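Restriction endonuclease R.BpuJI (Bacillus pumilus, PDB 2VLA) probably cleaves DNA as a type II restriction endonuclease, this chain being its N-terminal recognition domain, bound here to cognate DNA. Local coordinates at residues Met1-Glu6 / Leu165-Val170; Ile153-Asp158 / Glu179-Ile184; Ala30-Asp35 / Lys46-Arg51. One frame throughout, in Å; residues are numbered along the deposited sequence. Where two conformers were deposited one is given.

Contact 1. Residues Met1-Glu6 / Leu165-Val170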
loop_
_atom_site.group_PDB
_atom_site.type_symbol
_atom_site.label_atom_id
_atom_site.label_comp_id
_atom_site.label_asym_id
_atom_site.label_seq_id
_atom_site.Cartn_x
_atom_site.Cartn_y
_atom_site.Cartn_z
ATOM N N MET A 1 17.910 -16.909 6.945
ATOM C CA MET A 1 19.260 -17.429 6.597
ATOM C C MET A 1 19.452 -17.453 5.091
ATOM O O MET A 1 18.496 -17.626 4.335
ATOM N N ASN A 2 20.692 -17.271 4.661
ATOM C CA ASN A 2 21.023 -17.328 3.264
ATOM C C ASN A 2 20.254 -16.283 2.484
ATOM O O ASN A 2 19.822 -16.533 1.372
ATOM C CB ASN A 2 20.729 -18.722 2.701
ATOM C CG ASN A 2 21.683 -19.779 3.228
ATOM O OD1 ASN A 2 22.864 -19.508 3.457
ATOM N ND2 ASN A 2 21.176 -20.993 3.416
ATOM N N TYR A 3 20.087 -15.105 3.086
ATOM C CA TYR A 3 19.455 -13.982 2.411
ATOM C C TYR A 3 20.205 -13.647 1.149
ATOM O O TYR A 3 21.409 -13.380 1.180
ATOM C CB TYR A 3 19.426 -12.775 3.338
ATOM C CG TYR A 3 18.980 -11.462 2.682
ATOM C CD1 TYR A 3 17.834 -11.394 1.911
ATOM C CD2 TYR A 3 19.676 -10.294 2.919
ATOM C CE1 TYR A 3 17.426 -10.163 1.335
ATOM C CE2 TYR A 3 19.276 -9.103 2.389
ATOM C CZ TYR A 3 18.145 -9.032 1.620
ATOM O OH TYR A 3 17.782 -7.798 1.089
ATOM N N ASN A 4 19.497 -13.703 0.023
ATOM C CA ASN A 4 20.064 -13.329 -1.244
ATOM C C ASN A 4 19.136 -12.398 -1.951
ATOM O O ASN A 4 18.163 -12.831 -2.565
ATOM C CB ASN A 4 20.315 -14.560 -2.112
ATOM C CG ASN A 4 20.953 -14.213 -3.432
ATOM O OD1 ASN A 4 21.363 -13.065 -3.659
ATOM N ND2 ASN A 4 21.050 -15.196 -4.318
ATOM N N PRO A 5 19.426 -11.100 -1.879
ATOM C CA PRO A 5 18.574 -10.095 -2.527
ATOM C C PRO A 5 18.646 -10.135 -4.039
ATOM O O PRO A 5 17.888 -9.460 -4.696
ATOM C CB PRO A 5 19.120 -8.775 -1.983
ATOM C CG PRO A 5 20.529 -9.059 -1.651
ATOM C CD PRO A 5 20.539 -10.483 -1.144
ATOM N N GLU A 6 19.559 -10.921 -4.594
ATOM C CA GLU A 6 19.672 -11.006 -6.042
ATOM C C GLU A 6 18.376 -11.518 -6.671
ATOM O O GLU A 6 18.087 -11.208 -7.797
ATOM C CB GLU A 6 20.873 -11.874 -6.461
ATOM C CG GLU A 6 22.179 -11.078 -6.545
ATOM C CD GLU A 6 23.377 -11.897 -7.040
ATOM O OE1 GLU A 6 23.175 -12.971 -7.655
ATOM O OE2 GLU A 6 24.523 -11.443 -6.830
ATOM N N LEU A 165 11.618 -3.954 -0.787
ATOM C CA LEU A 165 10.322 -3.953 -1.460
ATOM C C LEU A 165 10.323 -4.606 -2.845
ATOM O O LEU A 165 9.254 -4.881 -3.397
ATOM C CB LEU A 165 9.729 -2.557 -1.528
ATOM C CG LEU A 165 9.127 -2.056 -0.214
ATOM C CD1 LEU A 165 8.707 -0.601 -0.379
ATOM C CD2 LEU A 165 7.920 -2.905 0.248
ATOM N N ASN A 166 11.517 -4.887 -3.385
ATOM C CA ASN A 166 11.654 -5.649 -4.619
ATOM C C ASN A 166 12.426 -6.964 -4.424
ATOM O O ASN A 166 12.785 -7.603 -5.382
ATOM C CB ASN A 166 12.387 -4.821 -5.673
ATOM C CG ASN A 166 11.863 -5.066 -7.110
ATOM O OD1 ASN A 166 10.730 -4.715 -7.435
ATOM N ND2 ASN A 166 12.705 -5.658 -7.961
ATOM N N SER A 167 12.696 -7.334 -3.170
ATOM C CA SER A 167 13.399 -8.588 -2.863
ATOM C C SER A 167 12.396 -9.735 -2.722
ATOM O O SER A 167 11.541 -9.709 -1.847
ATOM C CB SER A 167 14.204 -8.454 -1.564
ATOM O OG SER A 167 14.543 -9.757 -1.001
ATOM N N LEU A 168 12.495 -10.720 -3.603
ATOM C CA LEU A 168 11.595 -11.856 -3.547
ATOM C C LEU A 168 11.607 -12.519 -2.167
ATOM O O LEU A 168 10.548 -12.825 -1.610
ATOM C CB LEU A 168 11.948 -12.869 -4.625
ATOM C CG LEU A 168 11.108 -14.145 -4.603
ATOM C CD1 LEU A 168 9.633 -13.847 -4.923
ATOM C CD2 LEU A 168 11.693 -15.215 -5.572
ATOM N N GLN A 169 12.793 -12.754 -1.618
ATOM C CA GLN A 169 12.879 -13.504 -0.365
ATOM C C GLN A 169 12.274 -12.743 0.791
ATOM O O GLN A 169 11.599 -13.325 1.650
ATOM C CB GLN A 169 14.319 -13.907 -0.048
ATOM C CG GLN A 169 14.853 -14.989 -0.968
ATOM C CD GLN A 169 16.286 -15.377 -0.658
ATOM O OE1 GLN A 169 16.891 -14.849 0.251
ATOM N NE2 GLN A 169 16.823 -16.329 -1.423
ATOM N N VAL A 170 12.465 -11.420 0.809
ATOM C CA VAL A 170 11.841 -10.620 1.833
ATOM C C VAL A 170 10.326 -10.664 1.679
ATOM O O VAL A 170 9.601 -10.820 2.656
ATOM C CB VAL A 170 12.347 -9.139 1.787
ATOM C CG1 VAL A 170 11.448 -8.236 2.646
ATOM C CG2 VAL A 170 13.795 -9.070 2.238
HETATM O O HOH W 1 16.498 -17.247 1.979
HETATM O O HOH W 2 15.523 -11.818 -2.573
#
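S167 is the N-cap of the short helix 168-171, and the first residues of the chain, Y3 to P5, pack against this capped turn. S167 OG accepts from V170 N at 3.2 Å. With OG anti to the backbone N (chi1 161°), it also lies near the plane of the Y3 ring, at its edge, 3.7 Å from Y3 CE1. The S167 hydroxyl donates to a water, which accepts from Q169 N as well and donates to N4 O at 2.8 Å, so one water joins the helix start to the arm. Q169 makes the direct bond. Its side chain, extended beyond CG, brings OE1 to 2.9 Å from N4 N. The N-H...O angle is close to straight (170°), although the donor stands above the carbonyl plane. A second water lies within reach of M1 O and, more weakly, of Q169 OE1, and may donate to them. The Y3 ring passes obliquely beside the Q169 amide, and its CE1 reaches V170 CG2 at 3.9 Å. P5 CD sits over the centre of the Y3 ring, 3.8 Å above its plane, so the arm packs on itself. N4 OD1 accepts from E6 N at 3.0 Å in an Asx turn, which bends the chain at P5. The Y3 hydroxyl bonds to Y163 O. Helix 177-189 flanks the Y3 ring through V180 and K183, helix 157-165 meets P5 through Y162 and Y163, and Y140 of helix 137-150 packs on V170.

Contact 2. Residues Ile153-Asp158 / Glu179-Ile184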
loop_
_atom_site.group_PDB
_atom_site.type_symbol
_atom_site.label_atom_id
_atom_site.label_comp_id
_atom_site.label_asym_id
_atom_site.label_seq_id
_atom_site.Cartn_x
_atom_site.Cartn_y
_atom_site.Cartn_z
ATOM N N ILE A 153 23.340 2.928 11.111
ATOM C CA ILE A 153 23.359 3.285 9.693
ATOM C C ILE A 153 22.019 3.867 9.280
ATOM O O ILE A 153 21.012 3.722 10.001
ATOM C CB ILE A 153 23.725 2.095 8.767
ATOM C CG1 ILE A 153 22.630 1.024 8.793
ATOM C CG2 ILE A 153 25.082 1.503 9.166
ATOM C CD1 ILE A 153 22.713 0.045 7.655
ATOM N N GLN A 154 22.016 4.574 8.152
ATOM C CA GLN A 154 20.787 5.090 7.607
ATOM C C GLN A 154 20.614 4.587 6.183
ATOM O O GLN A 154 21.589 4.290 5.510
ATOM C CB GLN A 154 20.809 6.612 7.640
ATOM C CG GLN A 154 20.869 7.161 9.059
ATOM C CD GLN A 154 21.158 8.618 9.104
ATOM O OE1 GLN A 154 22.176 9.077 8.586
ATOM N NE2 GLN A 154 20.281 9.371 9.754
ATOM N N LEU A 155 19.368 4.424 5.775
ATOM C CA LEU A 155 19.038 3.813 4.498
ATOM C C LEU A 155 18.479 4.819 3.513
ATOM O O LEU A 155 17.745 5.735 3.883
ATOM C CB LEU A 155 17.995 2.711 4.695
ATOM C CG LEU A 155 18.362 1.608 5.684
ATOM C CD1 LEU A 155 17.283 0.580 5.665
ATOM C CD2 LEU A 155 19.684 1.031 5.303
ATOM N N SER A 156 18.778 4.591 2.250
ATOM C CA SER A 156 18.211 5.377 1.171
ATOM C C SER A 156 16.958 4.707 0.643
ATOM O O SER A 156 16.681 3.531 0.936
ATOM C CB SER A 156 19.216 5.508 0.036
ATOM O OG SER A 156 19.371 4.251 -0.618
ATOM N N LYS A 157 16.216 5.427 -0.176
ATOM C CA LYS A 157 15.064 4.866 -0.850
ATOM C C LYS A 157 15.470 3.703 -1.746
ATOM O O LYS A 157 14.718 2.743 -1.900
ATOM C CB LYS A 157 14.362 5.950 -1.677
ATOM C CG LYS A 157 13.216 5.441 -2.521
ATOM C CD LYS A 157 12.423 6.598 -3.115
ATOM C CE LYS A 157 13.343 7.677 -3.660
ATOM N NZ LYS A 157 13.526 7.568 -5.134
ATOM N N ASP A 158 16.638 3.805 -2.376
ATOM C CA ASP A 158 17.135 2.729 -3.233
ATOM C C ASP A 158 17.460 1.467 -2.421
ATOM O O ASP A 158 17.247 0.356 -2.902
ATOM C CB ASP A 158 18.386 3.205 -4.045
ATOM C CG ASP A 158 18.039 4.220 -5.154
ATOM O OD1 ASP A 158 16.959 4.085 -5.777
ATOM O OD2 ASP A 158 18.879 5.126 -5.422
ATOM N N GLU A 179 18.992 -9.470 9.097
ATOM C CA GLU A 179 19.686 -10.022 7.923
ATOM C C GLU A 179 19.839 -9.002 6.800
ATOM O O GLU A 179 20.845 -8.998 6.098
ATOM C CB GLU A 179 18.955 -11.220 7.383
ATOM C CG GLU A 179 18.973 -12.400 8.268
ATOM C CD GLU A 179 18.169 -13.545 7.683
ATOM O OE1 GLU A 179 18.684 -14.220 6.742
ATOM O OE2 GLU A 179 17.010 -13.724 8.098
ATOM N N VAL A 180 18.805 -8.182 6.586
ATOM C CA VAL A 180 18.839 -7.157 5.565
ATOM C C VAL A 180 19.909 -6.135 5.925
ATOM O O VAL A 180 20.745 -5.775 5.101
ATOM C CB VAL A 180 17.465 -6.469 5.434
ATOM C CG1 VAL A 180 17.557 -5.286 4.469
ATOM C CG2 VAL A 180 16.420 -7.466 4.947
ATOM N N ILE A 181 19.893 -5.688 7.176
ATOM C CA ILE A 181 20.832 -4.693 7.630
ATOM C C ILE A 181 22.272 -5.205 7.543
ATOM O O ILE A 181 23.162 -4.511 7.067
ATOM C CB ILE A 181 20.491 -4.257 9.057
ATOM C CG1 ILE A 181 19.139 -3.465 9.065
ATOM C CG2 ILE A 181 21.648 -3.456 9.678
ATOM C CD1 ILE A 181 19.010 -2.402 7.985
ATOM N N GLU A 182 22.503 -6.426 7.971
ATOM C CA GLU A 182 23.851 -6.988 7.904
ATOM C C GLU A 182 24.356 -7.086 6.451
ATOM O O GLU A 182 25.518 -6.780 6.158
ATOM C CB GLU A 182 23.901 -8.357 8.603
ATOM C CG GLU A 182 23.806 -8.241 10.134
ATOM C CD GLU A 182 23.612 -9.587 10.861
ATOM O OE1 GLU A 182 23.246 -10.591 10.216
ATOM O OE2 GLU A 182 23.802 -9.619 12.097
ATOM N N LYS A 183 23.459 -7.433 5.533
ATOM C CA LYS A 183 23.816 -7.523 4.121
ATOM C C LYS A 183 24.145 -6.135 3.532
ATOM O O LYS A 183 25.109 -5.978 2.762
ATOM C CB LYS A 183 22.674 -8.188 3.342
ATOM C CG LYS A 183 22.857 -8.220 1.844
ATOM C CD LYS A 183 24.119 -8.941 1.421
ATOM C CE LYS A 183 24.202 -9.052 -0.077
ATOM N NZ LYS A 183 25.561 -9.429 -0.545
ATOM N N ILE A 184 23.361 -5.125 3.900
ATOM C CA ILE A 184 23.625 -3.765 3.427
ATOM C C ILE A 184 24.985 -3.299 3.935
ATOM O O ILE A 184 25.770 -2.756 3.190
ATOM C CB ILE A 184 22.500 -2.779 3.844
ATOM C CG1 ILE A 184 21.210 -3.126 3.079
ATOM C CG2 ILE A 184 22.923 -1.305 3.574
ATOM C CD1 ILE A 184 19.980 -2.324 3.488
#
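I184 N donates to V180 O at 3.0 Å, one of the helical bonds that put I184 one turn beyond I181 on helix 177-189, where both meet I153 and L155. The four form an apolar layer between that helix and the extended lead-in to helix 157-165. L155 pairs through its backbone with V230 of the two-stranded hairpin 223-232; a short extended segment, helices and a paired hairpin in this order are consistent with a winged helix, a variant of the helix-turn-helix. The backbones stay well apart, with CA atoms 8.6 Å from each other for I153 and I181 and 8.9 Å for L155 and I184, and only side chains bridge the interval. I153 and L155 both point across, as alternate residues of an extended chain do. L155 divides its two methyls between the helix residues: CD2 lies 3.8 Å from I184 CD1, the tightest approach, while CD1 lies 4.2 Å from I181 CD1. I181 starts off along the flank of its helix, but a turn at chi2 (-46°) brings CD1 round to L155. V144 of helix 137-150 also packs on L155, and T147 and A148 on I181, so that a third helix closes the layer. At the far end of the segment S156 is the N-cap of helix 157-165, its OG accepting from D159 N, and K157, in the conformer given, packs on a DNA phosphate. I153 and I181 run alongside each other in opposite directions. I153 CG1 lies between the backbone N and the carbonyl carbon (chi1 67°); from there chi2 (164°) extends the chain, and CD1 touches two branch methyls, I181 CG2 at 4.2 Å and I184 CG2 at 4.3 Å.

Contact 3. Residues Ala30-Asp35 / Lys46-Arg51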
loop_
_atom_site.group_PDB
_atom_site.type_symbol
_atom_site.label_atom_id
_atom_site.label_comp_id
_atom_site.label_asym_id
_atom_site.label_seq_id
_atom_site.Cartn_x
_atom_site.Cartn_y
_atom_site.Cartn_z
ATOM N N ALA A 30 -14.380 11.494 0.618
ATOM C CA ALA A 30 -15.089 11.073 1.817
ATOM C C ALA A 30 -16.492 11.671 1.865
ATOM O O ALA A 30 -17.455 10.992 2.223
ATOM C CB ALA A 30 -14.306 11.468 3.047
ATOM N N ASN A 31 -16.599 12.947 1.541
ATOM C CA ASN A 31 -17.880 13.644 1.629
ATOM C C ASN A 31 -18.820 13.198 0.548
ATOM O O ASN A 31 -20.014 13.069 0.777
ATOM C CB ASN A 31 -17.684 15.156 1.601
ATOM C CG ASN A 31 -17.271 15.703 2.953
ATOM O OD1 ASN A 31 -17.743 15.227 3.996
ATOM N ND2 ASN A 31 -16.388 16.667 2.955
ATOM N N ILE A 32 -18.283 12.962 -0.647
ATOM C CA ILE A 32 -19.096 12.421 -1.722
ATOM C C ILE A 32 -19.679 11.071 -1.289
ATOM O O ILE A 32 -20.886 10.839 -1.385
ATOM C CB ILE A 32 -18.294 12.252 -3.011
ATOM C CG1 ILE A 32 -17.918 13.632 -3.575
ATOM C CG2 ILE A 32 -19.108 11.419 -4.031
ATOM C CD1 ILE A 32 -16.877 13.600 -4.708
ATOM N N ILE A 33 -18.823 10.184 -0.823
ATOM C CA ILE A 33 -19.263 8.853 -0.419
ATOM C C ILE A 33 -20.272 8.911 0.739
ATOM O O ILE A 33 -21.327 8.280 0.689
ATOM C CB ILE A 33 -18.058 7.977 -0.055
ATOM C CG1 ILE A 33 -17.267 7.642 -1.318
ATOM C CG2 ILE A 33 -18.502 6.691 0.638
ATOM C CD1 ILE A 33 -15.862 7.120 -1.043
ATOM N N ASP A 34 -19.973 9.715 1.746
ATOM C CA ASP A 34 -20.846 9.819 2.911
ATOM C C ASP A 34 -22.235 10.357 2.505
ATOM O O ASP A 34 -23.266 9.914 3.024
ATOM C CB ASP A 34 -20.202 10.735 3.942
ATOM C CG ASP A 34 -20.985 10.832 5.195
ATOM O OD1 ASP A 34 -21.273 9.779 5.795
ATOM O OD2 ASP A 34 -21.258 11.963 5.620
ATOM N N ASP A 35 -22.249 11.307 1.564
ATOM C CA ASP A 35 -23.491 11.940 1.130
ATOM C C ASP A 35 -24.370 10.994 0.315
ATOM O O ASP A 35 -25.590 10.921 0.536
ATOM C CB ASP A 35 -23.191 13.166 0.290
ATOM C CG ASP A 35 -22.741 14.353 1.119
ATOM O OD1 ASP A 35 -22.829 14.288 2.374
ATOM O OD2 ASP A 35 -22.313 15.365 0.509
ATOM N N LYS A 46 -22.772 7.438 -11.261
ATOM C CA LYS A 46 -23.154 8.713 -11.843
ATOM C C LYS A 46 -22.944 9.835 -10.849
ATOM O O LYS A 46 -22.339 10.866 -11.172
ATOM C CB LYS A 46 -24.622 8.677 -12.293
ATOM C CG LYS A 46 -25.185 10.035 -12.710
ATOM N N ASP A 47 -23.428 9.628 -9.630
ATOM C CA ASP A 47 -23.404 10.662 -8.614
ATOM C C ASP A 47 -21.982 10.947 -8.125
ATOM O O ASP A 47 -21.614 12.100 -7.881
ATOM C CB ASP A 47 -24.307 10.269 -7.449
ATOM C CG ASP A 47 -25.790 10.289 -7.823
ATOM O OD1 ASP A 47 -26.148 10.949 -8.832
ATOM O OD2 ASP A 47 -26.587 9.643 -7.119
ATOM N N PHE A 48 -21.175 9.902 -8.000
ATOM C CA PHE A 48 -19.786 10.082 -7.615
ATOM C C PHE A 48 -19.048 10.929 -8.656
ATOM O O PHE A 48 -18.403 11.912 -8.323
ATOM C CB PHE A 48 -19.090 8.729 -7.448
ATOM C CG PHE A 48 -17.667 8.839 -7.010
ATOM C CD1 PHE A 48 -16.665 9.091 -7.934
ATOM C CD2 PHE A 48 -17.322 8.668 -5.668
ATOM C CE1 PHE A 48 -15.350 9.200 -7.540
ATOM C CE2 PHE A 48 -16.009 8.789 -5.262
ATOM C CZ PHE A 48 -15.017 9.045 -6.200
ATOM N N ASN A 49 -19.150 10.530 -9.917
ATOM C CA ASN A 49 -18.446 11.214 -10.997
ATOM C C ASN A 49 -18.896 12.669 -11.146
ATOM O O ASN A 49 -18.086 13.552 -11.369
ATOM C CB ASN A 49 -18.672 10.492 -12.318
ATOM C CG ASN A 49 -17.843 9.236 -12.453
ATOM O OD1 ASN A 49 -17.271 8.740 -11.478
ATOM N ND2 ASN A 49 -17.774 8.705 -13.677
ATOM N N ASN A 50 -20.197 12.904 -11.023
ATOM C CA ASN A 50 -20.736 14.254 -11.137
ATOM C C ASN A 50 -20.217 15.198 -10.057
ATOM O O ASN A 50 -20.038 16.390 -10.306
ATOM C CB ASN A 50 -22.272 14.232 -11.129
ATOM C CG ASN A 50 -22.859 13.797 -12.468
ATOM O OD1 ASN A 50 -22.185 13.836 -13.495
ATOM N ND2 ASN A 50 -24.117 13.379 -12.455
ATOM N N ARG A 51 -19.972 14.668 -8.858
ATOM C CA ARG A 51 -19.379 15.463 -7.790
ATOM C C ARG A 51 -17.859 15.633 -7.979
ATOM O O ARG A 51 -17.327 16.733 -7.816
ATOM C CB ARG A 51 -19.672 14.838 -6.415
ATOM C CG ARG A 51 -21.137 14.934 -5.957
ATOM C CD ARG A 51 -21.416 16.187 -5.099
ATOM N NE ARG A 51 -20.581 16.286 -3.882
ATOM C CZ ARG A 51 -20.930 15.827 -2.669
ATOM N NH1 ARG A 51 -22.088 15.201 -2.484
ATOM N NH2 ARG A 51 -20.108 15.992 -1.643
#
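Helix segments 30-35 and 46-51 run roughly antiparallel, at 147° between their N-to-C directions, with axes 10.0 Å apart at closest approach and the CA atoms of I32 and F48 only 6.4 Å apart. I32 lies in the middle of the contact, between F48 and R51. Its CG2 lies 3.7 Å from F48 CD2, the two side chains crossing at about a right angle, and its CD1 presses on R51 CB at 3.5 Å. I33 adds a looser touch at the edge of the phenyl ring, CG1 being 4.3 Å from F48 CE2. R51, bent at chi2 and chi3, runs past I32 in the opposite direction, and I32 CG1 lies 3.4 Å above one face of its guanidinium, toward the rim. The charged group thus lies over I32 and ends in a salt bridge to D35 on the more exposed side of the contact. Both terminal nitrogens share one oxygen. R51 NH1 meets D35 OD2 at 3.0 Å, on its anti lone pair, with an N-H...O angle of 143°. R51 NH2 meets the same OD2 at 3.1 Å, out of the carboxylate plane, with an N-H...O angle of 138°. One acceptor serving a forked pair accounts for the bent bonds, and the carboxylate and guanidinium are inclined to each other rather than coplanar. Helices 22-36 and 41-56 form a helical hairpin joined through the short strand 39-40. Inside it F48 also packs on Y29 and I36; helix 62-76 meets F48 through R69 and A73 and bonds N49 through D66 and R69, while helix 91-99 lies against A30 and N31.

Contacts 1 and 2 belong to one helical cluster, their centres about 12 Å apart. Their segments alternate along the chain: helices 157-165, 168-171 and 177-189 follow one another, and the N-terminal arm returns to them, M1 N bonding to E179 OE1 and Y3 packing on E179. Contact 3 lies on the other side of the chain's centre, about 43 Å from each of the others between centres. It joins helices 22-36 and 41-56, early in the sequence and nested in the loop that contact 1 closes. The recognition domain thus has two distant packing regions, with nearest atoms about 4 Å (contact 2) and 9 Å (contact 3) from the bound DNA.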